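Local coordinates for putative capsid protein of prophage (Escherichia coli CFT073, PDB 3BQW) that is of unknown function but is probably a major capsid protein that builds the head shell of a prophage, at residues Pro37-Gln45 with Gly307-Pro315; Ile82-Ile93 with Ile326-Gln336. All coordinates share one frame; numbering follows the deposited sequence.

Interaction 1: residues Pro37-Gln45 with Gly307-Pro315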
loop_
_atom_site.group_PDB
_atom_site.type_symbol
_atom_site.label_atom_id
_atom_site.label_comp_id
_atom_site.label_asym_id
_atom_site.label_seq_id
_atom_site.Cartn_x
_atom_site.Cartn_y
_atom_site.Cartn_z
ATOM N N PRO A 37 6.814 -5.254 -4.167
ATOM C CA PRO A 37 6.306 -5.269 -5.542
ATOM C C PRO A 37 5.911 -6.640 -6.087
ATOM O O PRO A 37 5.130 -6.725 -7.048
ATOM C CB PRO A 37 7.493 -4.722 -6.353
ATOM C CG PRO A 37 8.670 -5.187 -5.603
ATOM C CD PRO A 37 8.279 -5.112 -4.143
ATOM N N ASN A 38 6.475 -7.702 -5.512
ATOM C CA ASN A 38 6.153 -9.059 -5.932
ATOM C C ASN A 38 4.818 -9.533 -5.364
ATOM O O ASN A 38 4.199 -8.872 -4.495
ATOM C CB ASN A 38 7.274 -10.009 -5.524
ATOM C CG ASN A 38 8.616 -9.600 -6.125
ATOM O OD1 ASN A 38 9.612 -9.436 -5.430
ATOM N ND2 ASN A 38 8.612 -9.365 -7.400
ATOM N N VAL A 39 4.371 -10.667 -5.889
ATOM C CA VAL A 39 3.087 -11.229 -5.546
ATOM C C VAL A 39 3.229 -12.727 -5.373
ATOM O O VAL A 39 4.039 -13.391 -6.062
ATOM C CB VAL A 39 1.997 -10.901 -6.612
ATOM C CG1 VAL A 39 0.737 -11.806 -6.434
ATOM C CG2 VAL A 39 1.633 -9.400 -6.566
ATOM N N ALA A 40 2.485 -13.243 -4.401
ATOM C CA ALA A 40 2.302 -14.659 -4.255
ATOM C C ALA A 40 0.843 -14.876 -3.892
ATOM O O ALA A 40 0.331 -14.249 -2.960
ATOM C CB ALA A 40 3.255 -15.255 -3.188
ATOM N N THR A 41 0.173 -15.752 -4.642
ATOM C CA THR A 41 -1.207 -16.114 -4.353
ATOM C C THR A 41 -1.216 -17.524 -3.784
ATOM O O THR A 41 -0.573 -18.427 -4.334
ATOM C CB THR A 41 -2.106 -16.017 -5.603
ATOM O OG1 THR A 41 -1.561 -16.793 -6.666
ATOM C CG2 THR A 41 -2.250 -14.564 -6.066
ATOM N N PHE A 42 -1.930 -17.714 -2.677
ATOM C CA PHE A 42 -1.986 -18.999 -2.016
ATOM C C PHE A 42 -3.306 -19.710 -2.305
ATOM O O PHE A 42 -4.329 -19.064 -2.534
ATOM C CB PHE A 42 -1.738 -18.830 -0.497
ATOM C CG PHE A 42 -0.334 -18.412 -0.173
ATOM C CD1 PHE A 42 0.588 -19.333 0.280
ATOM C CD2 PHE A 42 0.087 -17.110 -0.399
ATOM C CE1 PHE A 42 1.901 -18.955 0.542
ATOM C CE2 PHE A 42 1.396 -16.725 -0.158
ATOM C CZ PHE A 42 2.303 -17.649 0.316
ATOM N N SER A 43 -3.260 -21.047 -2.311
ATOM C CA SER A 43 -4.452 -21.885 -2.467
ATOM C C SER A 43 -5.005 -22.290 -1.112
ATOM O O SER A 43 -6.015 -22.992 -1.012
ATOM C CB SER A 43 -4.099 -23.137 -3.269
ATOM O OG SER A 43 -2.920 -23.720 -2.704
ATOM N N THR A 44 -4.312 -21.880 -0.066
ATOM C CA THR A 44 -4.832 -21.976 1.298
ATOM C C THR A 44 -5.342 -20.596 1.763
ATOM O O THR A 44 -4.911 -19.536 1.276
ATOM C CB THR A 44 -3.763 -22.508 2.238
ATOM O OG1 THR A 44 -2.569 -21.732 2.083
ATOM C CG2 THR A 44 -3.444 -23.980 1.914
ATOM N N GLN A 45 -6.287 -20.638 2.687
ATOM C CA GLN A 45 -6.863 -19.453 3.279
ATOM C C GLN A 45 -5.787 -18.623 3.913
ATOM O O GLN A 45 -5.761 -17.407 3.738
ATOM C CB GLN A 45 -7.872 -19.838 4.342
ATOM C CG GLN A 45 -8.532 -18.665 5.005
ATOM C CD GLN A 45 -9.502 -19.099 6.095
ATOM O OE1 GLN A 45 -9.472 -20.245 6.542
ATOM N NE2 GLN A 45 -10.358 -18.181 6.529
ATOM N N GLY A 307 -13.356 -23.578 -8.650
ATOM C CA GLY A 307 -11.902 -23.692 -8.540
ATOM C C GLY A 307 -11.133 -22.408 -8.853
ATOM O O GLY A 307 -10.093 -22.466 -9.524
ATOM N N ALA A 308 -11.646 -21.261 -8.389
ATOM C CA ALA A 308 -11.011 -19.943 -8.661
ATOM C C ALA A 308 -10.501 -19.224 -7.371
ATOM O O ALA A 308 -10.413 -17.975 -7.301
ATOM C CB ALA A 308 -11.973 -19.072 -9.427
ATOM N N THR A 309 -10.143 -20.032 -6.368
ATOM C CA THR A 309 -9.741 -19.556 -5.052
ATOM C C THR A 309 -8.339 -18.923 -5.034
ATOM O O THR A 309 -7.999 -18.136 -4.130
ATOM C CB THR A 309 -9.792 -20.714 -4.021
ATOM O OG1 THR A 309 -8.753 -21.669 -4.302
ATOM C CG2 THR A 309 -11.172 -21.421 -4.043
ATOM N N GLN A 310 -7.517 -19.276 -6.014
ATOM C CA GLN A 310 -6.160 -18.790 -6.051
ATOM C C GLN A 310 -6.139 -17.563 -6.917
ATOM O O GLN A 310 -5.997 -17.655 -8.122
ATOM C CB GLN A 310 -5.203 -19.867 -6.552
ATOM C CG GLN A 310 -3.750 -19.482 -6.428
ATOM C CD GLN A 310 -2.800 -20.671 -6.346
ATOM O OE1 GLN A 310 -2.974 -21.678 -7.028
ATOM N NE2 GLN A 310 -1.764 -20.540 -5.510
ATOM N N ASN A 311 -6.270 -16.401 -6.274
ATOM C CA ASN A 311 -6.505 -15.127 -6.951
ATOM C C ASN A 311 -6.192 -13.936 -6.057
ATOM O O ASN A 311 -6.514 -13.966 -4.871
ATOM C CB ASN A 311 -7.993 -15.037 -7.344
ATOM C CG ASN A 311 -8.247 -15.391 -8.799
ATOM O OD1 ASN A 311 -7.574 -14.878 -9.693
ATOM N ND2 ASN A 311 -9.223 -16.265 -9.041
ATOM N N MET A 312 -5.595 -12.886 -6.628
ATOM C CA MET A 312 -5.448 -11.607 -5.934
ATOM C C MET A 312 -6.839 -11.044 -5.632
ATOM O O MET A 312 -7.156 -10.682 -4.496
ATOM C CB MET A 312 -4.653 -10.605 -6.763
ATOM C CG MET A 312 -3.202 -11.022 -7.118
ATOM S SD MET A 312 -2.308 -9.684 -7.941
ATOM C CE MET A 312 -3.227 -9.596 -9.455
ATOM N N PHE A 313 -7.671 -11.028 -6.670
ATOM C CA PHE A 313 -9.009 -10.427 -6.647
ATOM C C PHE A 313 -10.015 -11.383 -7.223
ATOM O O PHE A 313 -9.709 -12.139 -8.145
ATOM C CB PHE A 313 -9.050 -9.141 -7.493
ATOM C CG PHE A 313 -7.919 -8.203 -7.208
ATOM C CD1 PHE A 313 -7.782 -7.632 -5.943
ATOM C CD2 PHE A 313 -6.994 -7.890 -8.198
ATOM C CE1 PHE A 313 -6.722 -6.766 -5.657
ATOM C CE2 PHE A 313 -5.935 -7.032 -7.934
ATOM C CZ PHE A 313 -5.789 -6.468 -6.663
ATOM N N TYR A 314 -11.227 -11.319 -6.697
ATOM C CA TYR A 314 -12.334 -12.090 -7.218
ATOM C C TYR A 314 -13.593 -11.217 -7.199
ATOM O O TYR A 314 -14.195 -11.013 -6.149
ATOM C CB TYR A 314 -12.539 -13.359 -6.405
ATOM C CG TYR A 314 -13.521 -14.286 -7.013
ATOM C CD1 TYR A 314 -13.114 -15.247 -7.940
ATOM C CD2 TYR A 314 -14.873 -14.220 -6.670
ATOM C CE1 TYR A 314 -14.043 -16.096 -8.522
ATOM C CE2 TYR A 314 -15.779 -15.067 -7.223
ATOM C CZ TYR A 314 -15.365 -15.998 -8.146
ATOM O OH TYR A 314 -16.283 -16.847 -8.693
ATOM N N PRO A 315 -13.965 -10.686 -8.371
ATOM C CA PRO A 315 -15.121 -9.826 -8.527
ATOM C C PRO A 315 -16.406 -10.603 -8.768
ATOM O O PRO A 315 -16.389 -11.674 -9.383
ATOM C CB PRO A 315 -14.732 -8.972 -9.730
ATOM C CG PRO A 315 -13.967 -9.919 -10.599
ATOM C CD PRO A 315 -13.236 -10.842 -9.641
HETATM O O HOH W 1 -4.881 -16.548 -3.641
HETATM O O HOH W 2 -8.396 -22.587 -1.905
#
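Gln310 reaches across to Thr41 as an extended chain, its CG anti to the backbone N (chi1 -172°), a course that carries the amide to the backbone of residues 41-43. There NE2 donates to Thr41 O at 2.7 Å, with the acceptor near the amide plane of Gln310 but NE2 standing 51° out of the plane of the Thr41 carbonyl. The two side chains cross at about a right angle, and Thr41 OG1 comes to 3.5 Å from Gln310 CG. The other branch of the threonine, CG2, turns to Met312 and meets its CG at 3.8 Å. Met312 lays its sulfur against Val39: SD is 4.0 Å from Val39 CG1, again with the side chains nearly perpendicular. Two waters fill in beside these contacts. One accepts from Asn311 N and lies where it can donate to Phe42 O; the other donates to Ser43 O and hydrogen-bonds Thr309 OG1 at 2.6 Å. Asn311 points its CB away from residues 37-45, and its ND2 donates to Ala308 O at 2.7 Å. Along its other edge, strand 38-41 pairs in parallel with strand 292-295. With one direct hydrogen bond, water-mediated links and a small apolar patch at the surface, the loop after helix 301-305 is joined to the end of strand 38-41 by light, partly solvent-mediated chemistry rather than by a sealed core.

Interaction 2: residues Ile82-Ile93 with Ile326-Gln336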
loop_
_atom_site.group_PDB
_atom_site.type_symbol
_atom_site.label_atom_id
_atom_site.label_comp_id
_atom_site.label_asym_id
_atom_site.label_seq_id
_atom_site.Cartn_x
_atom_site.Cartn_y
_atom_site.Cartn_z
ATOM N N ILE A 82 0.291 -17.084 8.546
ATOM C CA ILE A 82 -0.272 -15.753 8.741
ATOM C C ILE A 82 -1.712 -15.743 8.224
ATOM O O ILE A 82 -1.968 -16.143 7.098
ATOM C CB ILE A 82 0.534 -14.678 7.961
ATOM C CG1 ILE A 82 2.024 -14.706 8.342
ATOM C CG2 ILE A 82 -0.091 -13.277 8.144
ATOM C CD1 ILE A 82 2.346 -14.218 9.705
ATOM N N LYS A 83 -2.644 -15.276 9.041
ATOM C CA LYS A 83 -4.037 -15.141 8.631
ATOM C C LYS A 83 -4.244 -13.728 8.066
ATOM O O LYS A 83 -4.097 -12.756 8.767
ATOM C CB LYS A 83 -4.969 -15.440 9.816
ATOM C CG LYS A 83 -6.497 -15.358 9.513
ATOM C CD LYS A 83 -7.081 -16.457 8.569
ATOM C CE LYS A 83 -8.293 -15.960 7.749
ATOM N NZ LYS A 83 -8.156 -14.569 7.060
ATOM N N PRO A 84 -4.498 -13.606 6.755
ATOM C CA PRO A 84 -4.706 -12.262 6.203
ATOM C C PRO A 84 -6.066 -11.634 6.558
ATOM O O PRO A 84 -7.003 -12.333 6.876
ATOM C CB PRO A 84 -4.587 -12.493 4.709
ATOM C CG PRO A 84 -5.110 -13.892 4.529
ATOM C CD PRO A 84 -4.569 -14.647 5.713
ATOM N N GLY A 85 -6.135 -10.308 6.526
ATOM C CA GLY A 85 -7.394 -9.599 6.655
ATOM C C GLY A 85 -8.190 -9.788 5.371
ATOM O O GLY A 85 -7.769 -9.354 4.310
ATOM N N TYR A 86 -9.331 -10.455 5.472
ATOM C CA TYR A 86 -10.172 -10.709 4.322
ATOM C C TYR A 86 -11.029 -9.496 4.030
ATOM O O TYR A 86 -11.686 -8.951 4.924
ATOM C CB TYR A 86 -11.056 -11.926 4.554
ATOM C CG TYR A 86 -11.595 -12.521 3.291
ATOM C CD1 TYR A 86 -10.870 -13.482 2.605
ATOM C CD2 TYR A 86 -12.856 -12.149 2.793
ATOM C CE1 TYR A 86 -11.358 -14.047 1.464
ATOM C CE2 TYR A 86 -13.357 -12.712 1.635
ATOM C CZ TYR A 86 -12.605 -13.668 0.974
ATOM O OH TYR A 86 -13.058 -14.279 -0.177
ATOM N N MET A 87 -11.009 -9.080 2.766
ATOM C CA MET A 87 -11.740 -7.922 2.300
ATOM C C MET A 87 -12.752 -8.324 1.222
ATOM O O MET A 87 -12.486 -9.202 0.365
ATOM C CB MET A 87 -10.754 -6.889 1.724
ATOM C CG MET A 87 -9.628 -6.417 2.634
ATOM S SD MET A 87 -8.592 -5.125 1.825
ATOM C CE MET A 87 -9.761 -3.835 2.029
ATOM N N LYS A 88 -13.911 -7.670 1.259
ATOM C CA LYS A 88 -14.931 -7.839 0.228
ATOM C C LYS A 88 -15.873 -6.632 0.112
ATOM O O LYS A 88 -17.082 -6.763 0.236
ATOM C CB LYS A 88 -15.700 -9.150 0.409
ATOM C CG LYS A 88 -16.336 -9.375 1.762
ATOM C CD LYS A 88 -17.052 -10.717 1.715
ATOM C CE LYS A 88 -17.754 -11.064 3.016
ATOM N NZ LYS A 88 -18.746 -10.035 3.412
ATOM N N PRO A 89 -15.309 -5.452 -0.189
ATOM C CA PRO A 89 -16.133 -4.279 -0.351
ATOM C C PRO A 89 -17.094 -4.460 -1.513
ATOM O O PRO A 89 -16.739 -5.071 -2.544
ATOM C CB PRO A 89 -15.115 -3.181 -0.657
ATOM C CG PRO A 89 -13.943 -3.866 -1.193
ATOM C CD PRO A 89 -13.889 -5.147 -0.430
ATOM N N LYS A 90 -18.318 -3.979 -1.314
ATOM C CA LYS A 90 -19.323 -3.999 -2.361
ATOM C C LYS A 90 -19.976 -2.639 -2.492
ATOM O O LYS A 90 -19.909 -1.817 -1.583
ATOM C CB LYS A 90 -20.387 -5.083 -2.108
ATOM C CG LYS A 90 -21.316 -4.817 -0.945
ATOM C CD LYS A 90 -22.398 -5.858 -0.895
ATOM C CE LYS A 90 -23.256 -5.689 0.349
ATOM N NZ LYS A 90 -24.346 -6.714 0.383
ATOM N N HIS A 91 -20.603 -2.430 -3.643
ATOM C CA HIS A 91 -21.319 -1.207 -3.942
ATOM C C HIS A 91 -22.579 -1.575 -4.697
ATOM O O HIS A 91 -22.578 -2.515 -5.482
ATOM C CB HIS A 91 -20.484 -0.299 -4.849
ATOM C CG HIS A 91 -19.246 0.257 -4.210
ATOM N ND1 HIS A 91 -19.147 1.569 -3.791
ATOM C CD2 HIS A 91 -18.039 -0.310 -3.963
ATOM C CE1 HIS A 91 -17.936 1.771 -3.292
ATOM N NE2 HIS A 91 -17.253 0.643 -3.375
ATOM N N GLU A 92 -23.633 -0.799 -4.479
ATOM C CA GLU A 92 -24.851 -0.891 -5.274
ATOM C C GLU A 92 -24.636 -0.305 -6.687
ATOM O O GLU A 92 -23.902 0.686 -6.873
ATOM C CB GLU A 92 -26.016 -0.184 -4.564
ATOM C CG GLU A 92 -27.291 -0.099 -5.439
ATOM C CD GLU A 92 -28.481 0.586 -4.758
ATOM O OE1 GLU A 92 -28.397 0.880 -3.542
ATOM O OE2 GLU A 92 -29.502 0.828 -5.457
ATOM N N ILE A 93 -25.258 -0.939 -7.673
ATOM C CA ILE A 93 -25.241 -0.464 -9.054
ATOM C C ILE A 93 -26.564 0.239 -9.299
ATOM O O ILE A 93 -27.583 -0.405 -9.524
ATOM C CB ILE A 93 -25.042 -1.618 -10.053
ATOM C CG1 ILE A 93 -23.777 -2.422 -9.689
ATOM C CG2 ILE A 93 -25.039 -1.095 -11.513
ATOM C CD1 ILE A 93 -22.444 -1.677 -9.818
ATOM N N ILE A 326 -32.143 -4.977 -6.017
ATOM C CA ILE A 326 -30.880 -4.248 -5.906
ATOM C C ILE A 326 -29.727 -5.054 -6.502
ATOM O O ILE A 326 -29.573 -6.236 -6.226
ATOM C CB ILE A 326 -30.564 -3.846 -4.450
ATOM C CG1 ILE A 326 -31.750 -3.097 -3.827
ATOM C CG2 ILE A 326 -29.317 -2.972 -4.399
ATOM C CD1 ILE A 326 -32.379 -2.008 -4.744
ATOM N N GLU A 327 -28.940 -4.392 -7.344
ATOM C CA GLU A 327 -27.784 -4.988 -7.976
ATOM C C GLU A 327 -26.509 -4.531 -7.251
ATOM O O GLU A 327 -26.409 -3.386 -6.846
ATOM C CB GLU A 327 -27.742 -4.598 -9.452
ATOM C CG GLU A 327 -26.596 -5.261 -10.194
ATOM C CD GLU A 327 -26.508 -4.862 -11.643
ATOM O OE1 GLU A 327 -27.425 -4.197 -12.146
ATOM O OE2 GLU A 327 -25.510 -5.222 -12.278
ATOM N N TYR A 328 -25.563 -5.459 -7.079
ATOM C CA TYR A 328 -24.287 -5.203 -6.396
ATOM C C TYR A 328 -23.135 -5.678 -7.258
ATOM O O TYR A 328 -23.296 -6.581 -8.075
ATOM C CB TYR A 328 -24.188 -5.964 -5.077
ATOM C CG TYR A 328 -25.204 -5.560 -4.064
ATOM C CD1 TYR A 328 -24.972 -4.474 -3.234
ATOM C CD2 TYR A 328 -26.412 -6.246 -3.942
ATOM C CE1 TYR A 328 -25.900 -4.074 -2.297
ATOM C CE2 TYR A 328 -27.351 -5.854 -3.014
ATOM C CZ TYR A 328 -27.075 -4.761 -2.189
ATOM O OH TYR A 328 -27.987 -4.343 -1.251
ATOM N N VAL A 329 -21.989 -5.030 -7.068
ATOM C CA VAL A 329 -20.696 -5.556 -7.488
ATOM C C VAL A 329 -19.833 -5.596 -6.221
ATOM O O VAL A 329 -19.954 -4.753 -5.320
ATOM C CB VAL A 329 -20.027 -4.750 -8.661
ATOM C CG1 VAL A 329 -19.571 -3.380 -8.230
ATOM C CG2 VAL A 329 -18.844 -5.499 -9.209
ATOM N N GLN A 330 -18.994 -6.611 -6.137
ATOM C CA GLN A 330 -18.165 -6.834 -4.967
ATOM C C GLN A 330 -16.872 -7.512 -5.381
ATOM O O GLN A 330 -16.869 -8.378 -6.261
ATOM C CB GLN A 330 -18.930 -7.727 -3.999
ATOM C CG GLN A 330 -18.205 -8.092 -2.746
ATOM C CD GLN A 330 -19.015 -9.021 -1.901
ATOM O OE1 GLN A 330 -19.349 -10.112 -2.341
ATOM N NE2 GLN A 330 -19.366 -8.590 -0.687
ATOM N N THR A 331 -15.779 -7.149 -4.732
ATOM C CA THR A 331 -14.471 -7.718 -5.015
ATOM C C THR A 331 -13.832 -8.288 -3.729
ATOM O O THR A 331 -13.579 -7.556 -2.761
ATOM C CB THR A 331 -13.538 -6.663 -5.642
ATOM O OG1 THR A 331 -14.217 -6.030 -6.737
ATOM C CG2 THR A 331 -12.234 -7.311 -6.141
ATOM N N HIS A 332 -13.585 -9.597 -3.752
ATOM C CA HIS A 332 -12.890 -10.318 -2.690
ATOM C C HIS A 332 -11.379 -10.241 -2.853
ATOM O O HIS A 332 -10.858 -10.345 -3.955
ATOM C CB HIS A 332 -13.305 -11.795 -2.702
ATOM C CG HIS A 332 -14.716 -12.027 -2.273
ATOM N ND1 HIS A 332 -15.793 -11.501 -2.947
ATOM C CD2 HIS A 332 -15.227 -12.716 -1.230
ATOM C CE1 HIS A 332 -16.909 -11.869 -2.346
ATOM N NE2 HIS A 332 -16.591 -12.592 -1.289
ATOM N N SER A 333 -10.682 -10.064 -1.736
ATOM C CA SER A 333 -9.203 -10.086 -1.682
ATOM C C SER A 333 -8.706 -10.284 -0.240
ATOM O O SER A 333 -9.329 -9.800 0.702
ATOM C CB SER A 333 -8.625 -8.776 -2.230
ATOM O OG SER A 333 -7.246 -8.901 -2.519
ATOM N N ALA A 334 -7.570 -10.967 -0.088
ATOM C CA ALA A 334 -6.976 -11.234 1.237
ATOM C C ALA A 334 -5.473 -10.989 1.197
ATOM O O ALA A 334 -4.697 -11.904 1.375
ATOM C CB ALA A 334 -7.293 -12.685 1.701
ATOM N N PRO A 335 -5.068 -9.736 0.973
ATOM C CA PRO A 335 -3.666 -9.343 0.867
ATOM C C PRO A 335 -2.975 -9.084 2.198
ATOM O O PRO A 335 -3.598 -8.604 3.157
ATOM C CB PRO A 335 -3.740 -8.040 0.077
ATOM C CG PRO A 335 -5.033 -7.423 0.531
ATOM C CD PRO A 335 -5.967 -8.575 0.777
ATOM N N GLN A 336 -1.677 -9.391 2.224
ATOM C CA GLN A 336 -0.798 -9.079 3.346
ATOM C C GLN A 336 0.618 -8.823 2.816
ATOM O O GLN A 336 1.203 -9.714 2.198
ATOM C CB GLN A 336 -0.731 -10.271 4.303
ATOM C CG GLN A 336 0.208 -10.072 5.502
ATOM C CD GLN A 336 -0.118 -8.828 6.306
ATOM O OE1 GLN A 336 -1.278 -8.608 6.665
ATOM N NE2 GLN A 336 0.904 -8.006 6.598
HETATM O O HOH W 3 -3.879 -8.660 5.973
HETATM O O HOH W 4 -6.090 -7.416 3.972
HETATM O O HOH W 5 -21.051 -10.315 1.370
HETATM O O HOH W 6 -29.458 -1.574 -7.822
HETATM O O HOH W 7 -28.780 -1.934 -11.929
#
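His91 and Val329 exchange two backbone hydrogen bonds, N of His91 to O of Val329 at 2.9 Å and the reverse at 3.0 Å, and Met87 does the same with Ser333 farther along. Thr331 N to Pro89 O and Ile93 N to Glu327 O complete the antiparallel pairing. One side chain joins in: Gln330 runs out straight and only its amide is rotated (chi3 60°), bringing NE2 to Lys88 O, to which it donates at 3.1 Å and 135°, and a water links the same NE2 to Lys88 NZ. Lys90, reaching out straight, brings NZ over one face of the Tyr328 ring, 4.2 Å from the centroid, a cation-pi contact. Lys88 sets CB squarely above the middle of the His332 ring, 3.9 Å from its centroid. Ala334 CB is wedged between Pro84 CG and Tyr86 CD1, 3.8 Å from each. At the opposite end Ile326 CG2 packs on Glu92 CG and, on the other face of the sheet, Ile93 CD1 touches Val329 CG1 at 3.7 Å. Waters extend both ends, one accepting from Gly85 N and lying near Pro335 O and Gln336 OE1, another joining Ile93 O to Glu327 OE1. Tyr86 OH is held by Met299 N, and Glu327 forms a salt bridge with Arg117. Strand 327-338 is thus flanked by strand 90-92 and, through Tyr328 and Gln330, by strand 314-319, while His91 and Pro335 rest on the long helix 113-146, whose Gln128 binds Thr331 OG1 and Val329 O.

In the fold
From the N terminus, residues 37-45 come first and 82-93 soon after; their partners follow in the same order, 307-315 and then 326-336. Interaction 1 closes a loop of 261 residues and interaction 2 one of 232, and the two loops cross rather than nest. Helix 113-146 lies within both loops along the chain. Their centres lie about 13 Å apart. Gln45 packs on Lys83 and Pro84, joining the two early segments. The two late ones meet through probable hydrogen bonds, Tyr314 O with His332 N, where strands 314-319 and 327-338 are sheet neighbours, and Met312 O with Ser333 OG. Interactions 1 and 2 themselves tie early to late.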